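Local coordinates for putative ABC transporter subunit, substrate-binding component (Rhodopseudomonas palustris, PDB 4EVQ), which probably binds benzoate derivatives such as 4-hydroxybenzoate as the solute-binding component of an ABC transporter, at residues 133-138 / 161-166; 155-160 / 212-217. All coordinates share one frame; numbering follows the deposited sequence.

Contact 1: residues 133-138 / 161-166. With PHB (p-hydroxybenzoic acid), chain H.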
loop_
_atom_site.group_PDB
_atom_site.type_symbol
_atom_site.label_atom_id
_atom_site.label_comp_id
_atom_site.label_asym_id
_atom_site.label_seq_id
_atom_site.Cartn_x
_atom_site.Cartn_y
_atom_site.Cartn_z
ATOM N N PHE A 133 3.894 -0.652 3.296
ATOM C CA PHE A 133 3.438 -0.660 4.685
ATOM C C PHE A 133 3.131 -2.102 5.038
ATOM O O PHE A 133 3.022 -2.952 4.150
ATOM C CB PHE A 133 2.187 0.230 4.878
ATOM C CG PHE A 133 1.048 -0.288 4.084
ATOM C CD1 PHE A 133 0.973 -0.008 2.737
ATOM C CD2 PHE A 133 0.152 -1.200 4.617
ATOM C CE1 PHE A 133 0.038 -0.632 1.951
ATOM C CE2 PHE A 133 -0.823 -1.783 3.806
ATOM C CZ PHE A 133 -0.834 -1.515 2.486
ATOM N N ALA A 134 2.901 -2.350 6.332
ATOM C CA ALA A 134 2.331 -3.575 6.810
ATOM C C ALA A 134 0.908 -3.352 7.303
ATOM O O ALA A 134 0.637 -2.364 8.026
ATOM C CB ALA A 134 3.191 -4.139 7.933
ATOM N N ASN A 135 0.037 -4.295 6.986
ATOM C CA ASN A 135 -1.388 -4.190 7.312
ATOM C C ASN A 135 -1.645 -3.959 8.780
ATOM O O ASN A 135 -2.420 -3.097 9.149
ATOM C CB ASN A 135 -2.076 -5.491 6.895
ATOM C CG ASN A 135 -2.238 -5.650 5.388
ATOM O OD1 ASN A 135 -2.328 -4.683 4.645
ATOM N ND2 ASN A 135 -2.311 -6.892 4.957
ATOM N N GLY A 136 -1.017 -4.742 9.643
ATOM C CA GLY A 136 -1.352 -4.619 11.056
ATOM C C GLY A 136 -0.859 -3.292 11.598
ATOM O O GLY A 136 -1.534 -2.660 12.426
ATOM N N GLN A 137 0.296 -2.843 11.126
ATOM C CA GLN A 137 0.812 -1.576 11.618
ATOM C C GLN A 137 -0.053 -0.365 11.255
ATOM O O GLN A 137 -0.335 0.502 12.084
ATOM C CB GLN A 137 2.255 -1.366 11.170
ATOM C CG GLN A 137 2.925 -0.176 11.864
ATOM C CD GLN A 137 4.417 -0.075 11.642
ATOM O OE1 GLN A 137 4.948 -0.568 10.678
ATOM N NE2 GLN A 137 5.079 0.649 12.535
ATOM N N ILE A 138 -0.536 -0.320 10.027
ATOM C CA ILE A 138 -1.390 0.795 9.663
ATOM C C ILE A 138 -2.757 0.669 10.353
ATOM O O ILE A 138 -3.314 1.656 10.789
ATOM C CB ILE A 138 -1.525 0.992 8.132
ATOM C CG1 ILE A 138 -2.161 2.357 7.872
ATOM C CG2 ILE A 138 -2.276 -0.148 7.438
ATOM C CD1 ILE A 138 -2.161 2.786 6.390
ATOM N N TYR A 161 -10.785 -11.064 3.029
ATOM C CA TYR A 161 -9.538 -11.648 2.587
ATOM C C TYR A 161 -8.449 -11.114 3.515
ATOM O O TYR A 161 -8.707 -10.242 4.337
ATOM C CB TYR A 161 -9.248 -11.426 1.092
ATOM C CG TYR A 161 -8.609 -10.096 0.718
ATOM C CD1 TYR A 161 -9.371 -8.967 0.641
ATOM C CD2 TYR A 161 -7.257 -9.989 0.376
ATOM C CE1 TYR A 161 -8.824 -7.755 0.247
ATOM C CE2 TYR A 161 -6.716 -8.801 -0.003
ATOM C CZ TYR A 161 -7.490 -7.678 -0.075
ATOM O OH TYR A 161 -6.962 -6.486 -0.474
ATOM N N ALA A 162 -7.215 -11.569 3.306
ATOM C CA ALA A 162 -6.127 -11.319 4.259
ATOM C C ALA A 162 -5.937 -9.868 4.617
ATOM O O ALA A 162 -5.695 -9.552 5.762
ATOM C CB ALA A 162 -4.809 -11.932 3.761
ATOM N N ALA A 163 -5.965 -8.978 3.641
ATOM C CA ALA A 163 -5.645 -7.614 3.945
ATOM C C ALA A 163 -6.693 -6.992 4.826
ATOM O O ALA A 163 -6.366 -6.244 5.766
ATOM C CB ALA A 163 -5.418 -6.775 2.699
ATOM N N GLY A 164 -7.957 -7.250 4.514
ATOM C CA GLY A 164 -9.024 -6.721 5.357
ATOM C C GLY A 164 -8.940 -7.317 6.745
ATOM O O GLY A 164 -9.037 -6.596 7.752
ATOM N N GLU A 165 -8.709 -8.616 6.845
ATOM C CA GLU A 165 -8.652 -9.283 8.139
ATOM C C GLU A 165 -7.509 -8.706 8.956
ATOM O O GLU A 165 -7.658 -8.420 10.154
ATOM C CB GLU A 165 -8.508 -10.792 7.936
ATOM C CG GLU A 165 -9.685 -11.477 7.261
ATOM C CD GLU A 165 -9.351 -12.816 6.528
ATOM O OE1 GLU A 165 -10.287 -13.343 5.846
ATOM O OE2 GLU A 165 -8.196 -13.318 6.600
ATOM N N GLU A 166 -6.355 -8.491 8.334
ATOM C CA GLU A 166 -5.205 -8.024 9.098
ATOM C C GLU A 166 -5.289 -6.568 9.500
ATOM O O GLU A 166 -4.794 -6.181 10.553
ATOM C CB GLU A 166 -3.933 -8.257 8.285
ATOM C CG GLU A 166 -3.528 -9.732 8.217
ATOM C CD GLU A 166 -2.320 -10.035 7.329
ATOM O OE1 GLU A 166 -1.700 -9.101 6.800
ATOM O OE2 GLU A 166 -1.965 -11.219 7.221
HETATM C "C1'" PHB H . -3.693 -5.661 0.047
HETATM O "O1'" PHB H . -4.351 -6.637 -0.381
HETATM O "O2'" PHB H . -2.616 -5.804 0.749
HETATM C C1 PHB H . -4.092 -4.265 -0.230
HETATM C C2 PHB H . -4.878 -3.990 -1.348
HETATM C C3 PHB H . -5.272 -2.686 -1.604
HETATM C C4 PHB H . -4.904 -1.693 -0.756
HETATM C C5 PHB H . -4.105 -1.938 0.345
HETATM C C6 PHB H . -3.724 -3.224 0.589
HETATM O O4 PHB H . -5.280 -0.420 -0.986
#
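Asn135 and Glu166 reach each other with matching first torsions: in both, CG stands anti to the carbonyl carbon, beside the backbone N (chi1 -73°), and the Glu166 chain then runs extended. The amide N-H of ND2 meets Glu166 OE1 at 2.9 Å in a nearly straight hydrogen bond (169°). The carboxylate oxygen lies close to the amide plane of Asn135 but is approached on its anti side, from well outside the carboxylate plane. Behind this polar link the two CB atoms of Asn135 and Glu166 touch at 3.6 Å, and Asn135 ND2 also rests on Ala163 CA at 3.6 Å. An alanine at Asn135 would probably leave Glu166 OE1 with the backbone N-H of Asp117 but without its amide mate, and the carboxylate freer to turn. Beside the link lies one end of the ligand pocket. Tyr161 OH donates to the ligand carboxylate O1' at 2.6 Å, with that oxygen at the edge of the phenol ring; Ala163 CB packs on the same O1' at 3.3 Å, and the edge of Phe133, through CZ, approaches ligand C6 at 3.9 Å. The contact thus joins the first turns of helices 135-148 and 162-177, between which strand 153-159 runs in sequence, while helix 92-105 brings Ser92 against Ala163 and to the ligand.

Contact 2: residues 155-160 / 212-217. With PHB (p-hydroxybenzoic acid), chain H.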
loop_
_atom_site.group_PDB
_atom_site.type_symbol
_atom_site.label_atom_id
_atom_site.label_comp_id
_atom_site.label_asym_id
_atom_site.label_seq_id
_atom_site.Cartn_x
_atom_site.Cartn_y
_atom_site.Cartn_z
ATOM N N VAL A 155 -17.822 -0.147 14.785
ATOM C CA VAL A 155 -18.095 -1.296 13.924
ATOM C C VAL A 155 -17.062 -1.272 12.796
ATOM O O VAL A 155 -16.729 -0.200 12.290
ATOM C CB VAL A 155 -19.507 -1.216 13.304
ATOM C CG1 VAL A 155 -19.723 -2.280 12.206
ATOM C CG2 VAL A 155 -20.560 -1.343 14.369
ATOM N N THR A 156 -16.537 -2.446 12.421
ATOM C CA THR A 156 -15.619 -2.535 11.292
ATOM C C THR A 156 -16.320 -3.152 10.082
ATOM O O THR A 156 -17.266 -3.960 10.247
ATOM C CB THR A 156 -14.359 -3.345 11.589
ATOM O OG1 THR A 156 -14.699 -4.709 11.704
ATOM C CG2 THR A 156 -13.673 -2.867 12.842
ATOM N N VAL A 157 -15.926 -2.733 8.890
ATOM C CA VAL A 157 -16.462 -3.335 7.686
ATOM C C VAL A 157 -15.337 -3.401 6.637
ATOM O O VAL A 157 -14.644 -2.400 6.383
ATOM C CB VAL A 157 -17.713 -2.582 7.199
ATOM C CG1 VAL A 157 -17.437 -1.158 6.920
ATOM C CG2 VAL A 157 -18.329 -3.278 6.014
ATOM N N THR A 158 -15.206 -4.549 6.010
ATOM C CA THR A 158 -14.134 -4.735 5.031
ATOM C C THR A 158 -14.436 -5.957 4.196
ATOM O O THR A 158 -15.443 -6.628 4.395
ATOM C CB THR A 158 -12.733 -4.824 5.688
ATOM O OG1 THR A 158 -11.730 -4.744 4.671
ATOM C CG2 THR A 158 -12.557 -6.106 6.441
ATOM N N TRP A 159 -13.548 -6.232 3.252
ATOM C CA TRP A 159 -13.608 -7.429 2.442
ATOM C C TRP A 159 -12.995 -8.627 3.173
ATOM O O TRP A 159 -12.024 -8.483 3.938
ATOM C CB TRP A 159 -12.862 -7.212 1.114
ATOM C CG TRP A 159 -13.643 -6.483 0.068
ATOM C CD1 TRP A 159 -14.942 -6.715 -0.284
ATOM C CD2 TRP A 159 -13.178 -5.442 -0.787
ATOM N NE1 TRP A 159 -15.290 -5.919 -1.323
ATOM C CE2 TRP A 159 -14.230 -5.125 -1.670
ATOM C CE3 TRP A 159 -11.958 -4.790 -0.939
ATOM C CZ2 TRP A 159 -14.110 -4.152 -2.667
ATOM C CZ3 TRP A 159 -11.830 -3.866 -1.917
ATOM C CH2 TRP A 159 -12.902 -3.525 -2.758
ATOM N N LYS A 160 -13.563 -9.801 2.904
ATOM C CA LYS A 160 -13.160 -11.041 3.527
ATOM C C LYS A 160 -11.943 -11.651 2.787
ATOM O O LYS A 160 -12.041 -12.597 2.016
ATOM C CB LYS A 160 -14.319 -12.014 3.597
ATOM C CG LYS A 160 -14.026 -13.228 4.501
ATOM C CD LYS A 160 -15.206 -14.110 4.808
ATOM C CE LYS A 160 -14.721 -15.320 5.602
ATOM N NZ LYS A 160 -13.856 -16.244 4.813
ATOM N N ALA A 212 -13.456 1.276 8.103
ATOM C CA ALA A 212 -13.625 0.531 6.860
ATOM C C ALA A 212 -12.322 0.452 6.090
ATOM O O ALA A 212 -11.599 1.430 5.954
ATOM C CB ALA A 212 -14.694 1.186 5.985
ATOM N N PHE A 213 -12.095 -0.732 5.551
ATOM C CA PHE A 213 -11.047 -0.907 4.548
ATOM C C PHE A 213 -11.676 -1.393 3.254
ATOM O O PHE A 213 -12.210 -2.527 3.183
ATOM C CB PHE A 213 -9.885 -1.839 4.938
ATOM C CG PHE A 213 -9.036 -2.251 3.721
ATOM C CD1 PHE A 213 -8.322 -1.308 3.034
ATOM C CD2 PHE A 213 -9.053 -3.547 3.229
ATOM C CE1 PHE A 213 -7.624 -1.629 1.875
ATOM C CE2 PHE A 213 -8.362 -3.868 2.038
ATOM C CZ PHE A 213 -7.657 -2.893 1.382
ATOM N N PHE A 214 -11.613 -0.524 2.257
ATOM C CA PHE A 214 -11.891 -0.857 0.842
ATOM C C PHE A 214 -10.889 -0.005 0.069
ATOM O O PHE A 214 -10.263 0.917 0.613
ATOM C CB PHE A 214 -13.323 -0.489 0.432
ATOM C CG PHE A 214 -14.350 -1.284 1.146
ATOM C CD1 PHE A 214 -14.588 -2.589 0.823
ATOM C CD2 PHE A 214 -15.051 -0.740 2.212
ATOM C CE1 PHE A 214 -15.450 -3.368 1.530
ATOM C CE2 PHE A 214 -15.906 -1.496 2.927
ATOM C CZ PHE A 214 -16.134 -2.809 2.612
ATOM N N SER A 215 -10.697 -0.308 -1.209
ATOM C CA SER A 215 -9.781 0.452 -2.029
ATOM C C SER A 215 -10.195 0.299 -3.494
ATOM O O SER A 215 -10.795 -0.697 -3.851
ATOM C CB SER A 215 -8.358 -0.101 -1.757
ATOM O OG SER A 215 -7.372 0.558 -2.468
ATOM N N GLY A 216 -9.938 1.307 -4.303
ATOM C CA GLY A 216 -10.315 1.285 -5.710
ATOM C C GLY A 216 -11.752 1.688 -5.887
ATOM O O GLY A 216 -12.339 2.399 -5.069
ATOM N N GLY A 217 -12.340 1.234 -6.987
ATOM C CA GLY A 217 -13.714 1.623 -7.300
ATOM C C GLY A 217 -14.663 1.133 -6.235
ATOM O O GLY A 217 -15.722 1.748 -6.034
HETATM C "C1'" PHB H . -3.693 -5.661 0.047
HETATM O "O1'" PHB H . -4.351 -6.637 -0.381
HETATM O "O2'" PHB H . -2.616 -5.804 0.749
HETATM C C1 PHB H . -4.092 -4.265 -0.230
HETATM C C2 PHB H . -4.878 -3.990 -1.348
HETATM C C3 PHB H . -5.272 -2.686 -1.604
HETATM C C4 PHB H . -4.904 -1.693 -0.756
HETATM C C5 PHB H . -4.105 -1.938 0.345
HETATM C C6 PHB H . -3.724 -3.224 0.589
HETATM O O4 PHB H . -5.280 -0.420 -0.986
#
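Trp159 and Phe214 form a T-shaped pair, with Phe214 CD1 poised over the middle of one face of the indole. The centroids of the Trp159 five-membered ring and the Phe214 ring are 4.8 Å apart and the planes stand at 88°. In the plane of the indole, at its edge, lies the carbonyl oxygen of Ser215, with Ser215 O 3.7 Å from Trp159 CH2. The indole nitrogen is tied outside the pair, to Asp192 O, whereas the buried backbone N of Trp159 and that of Ser215 find no partner. Phe214 also brings CZ to within 3.7 Å of Thr158 CA. The Phe213 ring is met at its edges, by Thr158 OG1 near CD2 and by the ligand near CZ.

These rings lie at the carboxyl ends of strands 153-159 and 209-213, parallel neighbours in the alpha/beta sheet of one lobe of the periplasmic binding protein fold, and in such sheets these ends face the binding site. Phe213 N donates to Val157 O at 3.2 Å, and the same oxygen receives a CA-H contact from Ala212. On the face of Val157 and Ala212, Val157 CG1 meets Ala212 CB at 3.7 Å, against Phe222 of helix 217-228. On the face of Thr158 and Phe213, the Thr158 hydroxyl is anti to the backbone N (chi1 -169°), a position from which OG1 donates to Phe213 O at 2.7 Å, tilted somewhat from the carbonyl plane; helix 162-177 packs over this face. Beyond the strand, Ser215 OG accepts a hydrogen bond of 2.7 Å from the phenolic O4 of the ligand.

Overall arrangement
Contacts 1 and 2 lie with their centres about 11 Å apart, and their segments alternate along the chain: 133-138, 155-160, 161-166, 212-217. Strand 153-159 of contact 2 passes directly into helix 162-177 of contact 1, which folds back over the sheet and sets Gly164 CA 3.4 Å from Thr158 OG1; Tyr161 and Phe213 likewise pack together. Both border p-hydroxybenzoic acid, contact 1 mainly at its carboxylate, with Phe133 at the ring, and contact 2 at its ring and phenolic hydroxyl. The pair illustrates how one alpha/beta lobe contributes strand ends and helix starts to a site between two lobes: Tyr161 and Ser215 grip the ligand's two polar ends, and Ser92 and Gly115 add further bonds.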